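Local coordinates for NIPSNAP domain-containing protein (Burkholderia xenovorans, PDB 5KAK) that is of unknown function but belongs to the NipSnap family and adopts the ferredoxin-like fold of the dimeric alpha-beta barrel proteins, at residues I15-R19 and P94-R98. Residues are numbered along the deposited sequence.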
# COMPACT_ATOMS: atom_id res chain seq x y z
N ILE E 15 6.59 14.67 1.32
CA ILE E 15 5.46 14.32 0.47
C ILE E 15 4.20 14.44 1.33
O ILE E 15 4.02 13.66 2.27
CB ILE E 15 5.59 12.90 -0.09
CG1 ILE E 15 6.92 12.72 -0.86
CG2 ILE E 15 4.38 12.55 -0.92
CD1 ILE E 15 7.24 11.26 -1.17
N TYR E 16 3.36 15.44 1.04
CA TYR E 16 2.13 15.64 1.80
C TYR E 16 0.92 15.30 0.94
O TYR E 16 0.78 15.79 -0.19
CB TYR E 16 1.97 17.08 2.28
CG TYR E 16 3.06 17.65 3.15
CD1 TYR E 16 4.00 16.84 3.80
CD2 TYR E 16 3.12 19.00 3.35
CE1 TYR E 16 4.98 17.40 4.60
CE2 TYR E 16 4.07 19.57 4.15
CZ TYR E 16 5.01 18.77 4.76
OH TYR E 16 5.96 19.40 5.54
N ASP E 17 0.06 14.45 1.47
CA ASP E 17 -1.23 14.20 0.83
C ASP E 17 -2.25 15.14 1.44
O ASP E 17 -2.35 15.25 2.66
CB ASP E 17 -1.65 12.75 1.01
CG ASP E 17 -0.68 11.79 0.36
OD1 ASP E 17 -0.45 11.92 -0.86
OD2 ASP E 17 -0.14 10.93 1.07
N LEU E 18 -3.02 15.82 0.59
CA LEU E 18 -3.93 16.87 1.00
C LEU E 18 -5.38 16.42 0.85
O LEU E 18 -5.68 15.46 0.15
CB LEU E 18 -3.70 18.13 0.16
CG LEU E 18 -2.26 18.63 0.23
CD1 LEU E 18 -2.06 19.86 -0.63
CD2 LEU E 18 -1.95 18.95 1.66
N ARG E 19 -6.28 17.18 1.49
CA ARG E 19 -7.71 17.08 1.26
C ARG E 19 -7.96 17.18 -0.24
O ARG E 19 -7.23 17.89 -0.94
CB ARG E 19 -8.42 18.19 2.04
CG ARG E 19 -9.89 18.40 1.74
CD ARG E 19 -10.42 19.58 2.53
NE ARG E 19 -10.09 20.87 1.92
CZ ARG E 19 -10.19 22.04 2.56
NH1 ARG E 19 -10.59 22.06 3.83
NH2 ARG E 19 -9.89 23.18 1.94
N PRO E 94 -5.42 22.63 8.22
CA PRO E 94 -6.72 22.10 7.78
C PRO E 94 -6.69 21.38 6.43
O PRO E 94 -7.68 20.70 6.10
CB PRO E 94 -7.61 23.34 7.70
CG PRO E 94 -6.91 24.36 8.55
CD PRO E 94 -5.47 24.10 8.37
N LEU E 95 -5.62 21.51 5.66
CA LEU E 95 -5.55 20.88 4.35
C LEU E 95 -4.81 19.56 4.37
O LEU E 95 -4.85 18.84 3.37
CB LEU E 95 -4.87 21.81 3.34
CG LEU E 95 -5.35 23.26 3.23
CD1 LEU E 95 -4.37 24.11 2.41
CD2 LEU E 95 -6.73 23.30 2.60
N LEU E 96 -4.18 19.22 5.50
CA LEU E 96 -3.32 18.04 5.58
C LEU E 96 -4.12 16.78 5.87
O LEU E 96 -5.10 16.80 6.64
CB LEU E 96 -2.27 18.25 6.68
CG LEU E 96 -1.36 19.45 6.48
CD1 LEU E 96 -0.48 19.66 7.71
CD2 LEU E 96 -0.51 19.20 5.25
N VAL E 97 -3.74 15.69 5.21
CA VAL E 97 -4.27 14.36 5.47
C VAL E 97 -3.18 13.40 5.92
O VAL E 97 -3.37 12.64 6.88
CB VAL E 97 -5.01 13.81 4.23
CG1 VAL E 97 -5.34 12.34 4.41
CG2 VAL E 97 -6.28 14.61 3.94
N ARG E 98 -2.03 13.43 5.25
CA ARG E 98 -0.95 12.49 5.53
C ARG E 98 0.37 13.12 5.14
O ARG E 98 0.44 13.85 4.14
CB ARG E 98 -1.18 11.19 4.76
CG ARG E 98 -0.09 10.14 4.88
CD ARG E 98 -0.47 8.93 4.04
NE ARG E 98 -1.79 8.42 4.41
CZ ARG E 98 -2.92 8.66 3.74
NH1 ARG E 98 -2.90 9.39 2.63
NH2 ARG E 98 -4.07 8.16 4.17
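A classic beta bulge lets a strand take in one extra residue without losing its neighbour, and the start of strand 96-106, an outermost strand of the sheet within this chain, laid antiparallel against the end of strand 10-18, illustrates the principle. At Pro94 the chain is still in a short 3-10 segment, and the guanidinium of Arg19 only passes near its carbonyl. Leu95 makes the first firm link: its O accepts a hydrogen bond from Arg19 N (2.9 Å) and a CA-H...O contact from Leu18 CA (3.2 Å). Leu95 CD2 lies over one face of the Arg19 guanidinium, 3.2 Å from Arg19 NH2, and the Leu95 side chain also touches Phe26 on helix 23-42. Leu96 is paired with Leu18 in non-hydrogen-bonded fashion; although both CA-to-CB bonds point away, the ends of the side chains return, CD2 of Leu96 lying 3.9 Å from CD2 of Leu18 and 4.1 Å from CD2 of Tyr16.

The bulge follows. Val97 and Arg98 both face Asp17, whose single O accepts from Val97 N (2.9 Å) and from Arg98 N (3.2 Å). Val97 carries phi/psi of -119/-44°, a helix-like psi that turns the chain. Regular pairing resumes as Asp17 N donates to Arg98 O (2.8 Å), and on the same face Asp17 OD2 and Arg98 NH1 form a rather long salt bridge (3.5 Å). The other carboxylate oxygen, OD1, is held by Gln58 on the next strand, 58-65. Main-chain bonding thus carries the contact, fixing the one-residue shift through a shared carbonyl, while the charge pair and leucine packing supplement it on different sides.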